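Local coordinates for alkaline serine protease AL20 (Nesterenkonia abyssinica, PDB 3CP7), which probably cleaves peptide bonds in proteins as a secreted, trypsin-like serine protease that works under alkaline conditions and is thermostable, at residues N26-A31 and S113-N118; Q33-T38 and Y92-L97. One frame throughout, in Å; residues are numbered along the deposited sequence.

Overall arrangement
From the N terminus, the chain runs through strand 19-27, whose last residues open segment 26-31, then turns back into strand 35-38. Interaction 2 pairs that strand with strand 93-97, closing a loop of 53 residues. Interaction 1 comes later: residues 113-118, beyond helix 105-109, return to residues 26-31 and close a loop of 81 residues, within which interaction 2 is nested. The two touch directly, their centres about 9 Å apart, where N26 and V28 pair by backbone with A37 and T35. Interaction 2 thus joins two neighbouring strands of the first barrel, while interaction 1 ties that barrel to the chain leading toward the second sheet.

Interaction 1. Residues N26-A31 and S113-N118; sequences NIVASA and SPIAFN
N26 and S113 meet through their side chains: ND2 of N26 gives a hydrogen bond to OG of S113 at 2.9 Å. The bond is nearly straight (174° at the hydrogen), and OG lies within 3° of the amide plane. CG of N26 stands anti to the backbone N (chi1 -173°), and the side chain sets out toward S113. The amide has further partners: OD1 bonds to ND1 of H8, and ND2 also donates to OE1 of Q183, which would fix its flip.

The backbone of S113 is held at both ends. Its N donates to O of I27 at 2.9 Å, and its O accepts from N of A29 at 2.8 Å. These two bonds flank V28 and make a single bridge between V28 and S113, supplemented by a CA-H...O contact from V28 CA to S113 O at 3.3 Å. Beside the bridge the apolar contact is slight: CG1 of V28 reaches CD1 of I115 at 4.2 Å, the two side chains crossing obliquely. I115 continues onto F203 and onto Y211 of helix 205-214, whereas S113 lies against F174 of strand 172-175. A single bridge between V28, which follows I27 of strand 19-27, and the connection leading to strand 124-129 fits the linker between the two beta domains of the trypsin-like fold.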
loop_
_atom_site.group_PDB
_atom_site.type_symbol
_atom_site.label_atom_id
_atom_site.label_comp_id
_atom_site.label_asym_id
_atom_site.label_seq_id
_atom_site.Cartn_x
_atom_site.Cartn_y
_atom_site.Cartn_z
ATOM N N ASN A 26 4.045 -17.743 -1.099
ATOM C CA ASN A 26 5.318 -18.266 -0.645
ATOM C C ASN A 26 5.892 -17.437 0.485
ATOM O O ASN A 26 5.939 -16.224 0.381
ATOM C CB ASN A 26 6.299 -18.300 -1.823
ATOM C CG ASN A 26 7.612 -18.989 -1.476
ATOM O OD1 ASN A 26 7.624 -20.155 -1.073
ATOM N ND2 ASN A 26 8.724 -18.269 -1.638
ATOM N N ILE A 27 6.352 -18.099 1.550
ATOM C CA ILE A 27 7.015 -17.395 2.649
ATOM C C ILE A 27 8.372 -16.873 2.188
ATOM O O ILE A 27 9.236 -17.650 1.767
ATOM C CB ILE A 27 7.231 -18.288 3.901
ATOM C CG1 ILE A 27 5.913 -18.917 4.360
ATOM C CG2 ILE A 27 7.869 -17.468 5.028
ATOM C CD1 ILE A 27 6.087 -19.979 5.462
ATOM N N VAL A 28 8.546 -15.556 2.270
ATOM C CA VAL A 28 9.822 -14.917 1.947
ATOM C C VAL A 28 10.446 -14.383 3.232
ATOM O O VAL A 28 9.738 -13.959 4.146
ATOM C CB VAL A 28 9.674 -13.796 0.881
ATOM C CG1 VAL A 28 9.365 -14.428 -0.483
ATOM C CG2 VAL A 28 8.621 -12.739 1.292
ATOM N N ALA A 29 11.774 -14.442 3.307
ATOM C CA ALA A 29 12.483 -13.997 4.515
ATOM C C ALA A 29 12.082 -12.571 4.842
ATOM O O ALA A 29 12.084 -11.721 3.959
ATOM C CB ALA A 29 13.970 -14.089 4.308
ATOM N N SER A 30 11.722 -12.311 6.097
ATOM C CA SER A 30 11.250 -10.987 6.493
ATOM C C SER A 30 11.577 -10.682 7.938
ATOM O O SER A 30 11.550 -11.576 8.786
ATOM C CB SER A 30 9.737 -10.908 6.324
ATOM O OG SER A 30 9.070 -11.814 7.186
ATOM N N ALA A 31 11.842 -9.410 8.231
ATOM C CA ALA A 31 12.058 -9.009 9.628
ATOM C C ALA A 31 10.881 -9.421 10.520
ATOM O O ALA A 31 11.082 -9.890 11.652
ATOM C CB ALA A 31 12.306 -7.513 9.734
ATOM N N SER A 113 12.089 -18.392 1.741
ATOM C CA SER A 113 12.867 -18.104 0.543
ATOM C C SER A 113 13.540 -16.744 0.623
ATOM O O SER A 113 12.935 -15.785 1.107
ATOM C CB SER A 113 11.944 -18.069 -0.664
ATOM O OG SER A 113 11.364 -19.331 -0.866
ATOM N N PRO A 114 14.769 -16.641 0.082
ATOM C CA PRO A 114 15.305 -15.306 -0.157
ATOM C C PRO A 114 14.489 -14.671 -1.285
ATOM O O PRO A 114 13.804 -15.383 -2.032
ATOM C CB PRO A 114 16.756 -15.554 -0.609
ATOM C CG PRO A 114 16.951 -17.027 -0.689
ATOM C CD PRO A 114 15.646 -17.714 -0.425
ATOM N N ILE A 115 14.569 -13.356 -1.407
ATOM C CA ILE A 115 13.847 -12.646 -2.464
ATOM C C ILE A 115 14.822 -11.665 -3.094
ATOM O O ILE A 115 15.639 -11.056 -2.400
ATOM C CB ILE A 115 12.562 -11.986 -1.901
ATOM C CG1 ILE A 115 11.725 -11.333 -3.009
ATOM C CG2 ILE A 115 12.899 -11.006 -0.765
ATOM C CD1 ILE A 115 10.327 -10.937 -2.546
ATOM N N ALA A 116 14.752 -11.547 -4.417
ATOM C CA ALA A 116 15.705 -10.751 -5.199
ATOM C C ALA A 116 14.975 -9.772 -6.111
ATOM O O ALA A 116 13.885 -10.064 -6.624
ATOM C CB ALA A 116 16.618 -11.659 -6.032
ATOM N N PHE A 117 15.596 -8.619 -6.320
ATOM C CA PHE A 117 15.029 -7.551 -7.149
ATOM C C PHE A 117 16.085 -7.011 -8.090
ATOM O O PHE A 117 17.299 -7.171 -7.853
ATOM C CB PHE A 117 14.516 -6.420 -6.262
ATOM C CG PHE A 117 13.622 -6.889 -5.154
ATOM C CD1 PHE A 117 12.268 -7.094 -5.382
ATOM C CD2 PHE A 117 14.144 -7.154 -3.889
ATOM C CE1 PHE A 117 11.433 -7.550 -4.369
ATOM C CE2 PHE A 117 13.312 -7.596 -2.861
ATOM C CZ PHE A 117 11.961 -7.785 -3.093
ATOM N N ASN A 118 15.623 -6.351 -9.149
ATOM C CA ASN A 118 16.529 -5.711 -10.106
ATOM C C ASN A 118 17.576 -6.666 -10.648
ATOM O O ASN A 118 18.768 -6.332 -10.765
ATOM C CB ASN A 118 17.132 -4.431 -9.518
ATOM C CG ASN A 118 16.088 -3.352 -9.346
ATOM O OD1 ASN A 118 15.360 -3.032 -10.284
ATOM N ND2 ASN A 118 15.988 -2.812 -8.147
#

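Interaction 2. Residues Q33-T38 and Y92-L97; sequences QSTVAT and YAFAVL
F94 lies against T35, V36 and A37 in an antiparallel strand pair of the first beta-barrel of this trypsin-like fold. Strands 35-38 and 93-97 run at 151° to each other, with axes 4.7 Å apart at their closest. The side chain of F94 leaves on the face that also carries T35, A37 and V96. Its CB is 3.9 Å from CG2 of T35 and also lies near O of V36. CG, anti to the carbonyl carbon and beside the backbone N (chi1 -60°), comes near O of V36. Farther out, CD1 approaches CA of A37, and CE1 reaches CB of A37 at 3.8 Å. Beyond the pair, the F94 side chain packs on N210 and A214 of helix 205-214. An alanine in place of F94 would probably leave CB of A37 without its aromatic neighbour and open a gap beneath that helix.

Two residue pairs are hydrogen-bonded, V36 with A95 and T38 with A93. The first is regular: V36 N to A95 O and A95 N to V36 O both measure 2.9 Å. The second is less even, for A93 N sits above the carbonyl plane of T38 and its bond to T38 O bends to 136° at the hydrogen. On the face of V36 and A95, CG2 of V36 meets CB of A95 at 3.8 Å, while CG1 of V36 touches CD1 of L97, these two side chains crossing at about a right angle. Just before strand 35-38, S34 O accepts from L97 N at 2.7 Å. OG of S34, hydrogen-bonded to O of N32, also accepts from a water that gives its second hydrogen to O of L97 at 2.7 Å.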
loop_
_atom_site.group_PDB
_atom_site.type_symbol
_atom_site.label_atom_id
_atom_site.label_comp_id
_atom_site.label_asym_id
_atom_site.label_seq_id
_atom_site.Cartn_x
_atom_site.Cartn_y
_atom_site.Cartn_z
ATOM N N GLN A 33 8.912 -11.884 10.155
ATOM C CA GLN A 33 8.757 -13.347 10.152
ATOM C C GLN A 33 7.345 -13.808 9.761
ATOM O O GLN A 33 6.950 -14.942 10.028
ATOM C CB GLN A 33 9.161 -13.933 11.516
ATOM C CG GLN A 33 10.602 -13.638 11.910
ATOM C CD GLN A 33 11.608 -14.466 11.138
ATOM O OE1 GLN A 33 11.634 -15.696 11.245
ATOM N NE2 GLN A 33 12.454 -13.800 10.360
ATOM N N SER A 34 6.612 -12.941 9.079
ATOM C CA SER A 34 5.183 -13.134 8.873
ATOM C C SER A 34 4.723 -12.859 7.446
ATOM O O SER A 34 3.524 -12.698 7.218
ATOM C CB SER A 34 4.395 -12.222 9.820
ATOM O OG SER A 34 4.724 -12.493 11.174
ATOM N N THR A 35 5.658 -12.795 6.502
ATOM C CA THR A 35 5.341 -12.261 5.177
ATOM C C THR A 35 5.369 -13.322 4.090
ATOM O O THR A 35 6.360 -14.048 3.940
ATOM C CB THR A 35 6.292 -11.109 4.815
ATOM O OG1 THR A 35 6.170 -10.069 5.789
ATOM C CG2 THR A 35 5.951 -10.494 3.454
ATOM N N VAL A 36 4.275 -13.381 3.328
ATOM C CA VAL A 36 4.228 -14.183 2.101
ATOM C C VAL A 36 4.095 -13.291 0.868
ATOM O O VAL A 36 3.390 -12.267 0.883
ATOM C CB VAL A 36 3.106 -15.259 2.109
ATOM C CG1 VAL A 36 3.353 -16.297 3.197
ATOM C CG2 VAL A 36 1.715 -14.632 2.271
ATOM N N ALA A 37 4.784 -13.691 -0.194
ATOM C CA ALA A 37 4.653 -13.064 -1.500
ATOM C C ALA A 37 3.534 -13.744 -2.255
ATOM O O ALA A 37 3.378 -14.975 -2.210
ATOM C CB ALA A 37 5.933 -13.207 -2.273
ATOM N N THR A 38 2.759 -12.931 -2.963
ATOM C CA THR A 38 1.678 -13.449 -3.787
ATOM C C THR A 38 1.410 -12.461 -4.924
ATOM O O THR A 38 2.198 -11.527 -5.140
ATOM C CB THR A 38 0.417 -13.742 -2.925
ATOM O OG1 THR A 38 -0.526 -14.491 -3.698
ATOM C CG2 THR A 38 -0.242 -12.467 -2.401
ATOM N N TYR A 92 1.891 -7.851 -8.115
ATOM C CA TYR A 92 2.547 -8.535 -7.005
ATOM C C TYR A 92 2.057 -7.893 -5.709
ATOM O O TYR A 92 1.534 -6.768 -5.701
ATOM C CB TYR A 92 4.083 -8.457 -7.109
ATOM C CG TYR A 92 4.590 -7.062 -7.360
ATOM C CD1 TYR A 92 5.014 -6.674 -8.637
ATOM C CD2 TYR A 92 4.619 -6.103 -6.345
ATOM C CE1 TYR A 92 5.455 -5.379 -8.886
ATOM C CE2 TYR A 92 5.047 -4.808 -6.585
ATOM C CZ TYR A 92 5.465 -4.443 -7.864
ATOM O OH TYR A 92 5.884 -3.155 -8.112
ATOM N N ALA A 93 2.232 -8.618 -4.609
ATOM C CA ALA A 93 1.732 -8.170 -3.321
ATOM C C ALA A 93 2.316 -9.032 -2.235
ATOM O O ALA A 93 2.933 -10.057 -2.501
ATOM C CB ALA A 93 0.209 -8.243 -3.287
ATOM N N PHE A 94 2.101 -8.602 -1.000
ATOM C CA PHE A 94 2.562 -9.353 0.155
ATOM C C PHE A 94 1.444 -9.405 1.161
ATOM O O PHE A 94 0.705 -8.426 1.313
ATOM C CB PHE A 94 3.808 -8.676 0.748
ATOM C CG PHE A 94 4.943 -8.587 -0.228
ATOM C CD1 PHE A 94 5.831 -9.652 -0.368
ATOM C CD2 PHE A 94 5.077 -7.480 -1.069
ATOM C CE1 PHE A 94 6.854 -9.608 -1.300
ATOM C CE2 PHE A 94 6.088 -7.434 -2.004
ATOM C CZ PHE A 94 6.967 -8.502 -2.143
ATOM N N ALA A 95 1.311 -10.531 1.846
ATOM C CA ALA A 95 0.363 -10.623 2.954
ATOM C C ALA A 95 1.146 -10.874 4.225
ATOM O O ALA A 95 2.021 -11.747 4.280
ATOM C CB ALA A 95 -0.656 -11.735 2.708
ATOM N N VAL A 96 0.832 -10.082 5.242
ATOM C CA VAL A 96 1.438 -10.234 6.557
ATOM C C VAL A 96 0.464 -11.020 7.433
ATOM O O VAL A 96 -0.681 -10.602 7.635
ATOM C CB VAL A 96 1.754 -8.868 7.183
ATOM C CG1 VAL A 96 2.447 -9.050 8.529
ATOM C CG2 VAL A 96 2.629 -8.044 6.238
ATOM N N LEU A 97 0.929 -12.172 7.911
ATOM C CA LEU A 97 0.073 -13.132 8.587
ATOM C C LEU A 97 0.069 -12.976 10.093
ATOM O O LEU A 97 0.959 -12.370 10.681
ATOM C CB LEU A 97 0.470 -14.566 8.195
ATOM C CG LEU A 97 0.563 -14.843 6.682
ATOM C CD1 LEU A 97 1.000 -16.266 6.440
ATOM C CD2 LEU A 97 -0.740 -14.532 5.919
HETATM O O HOH W 1 2.296 -11.407 12.815
#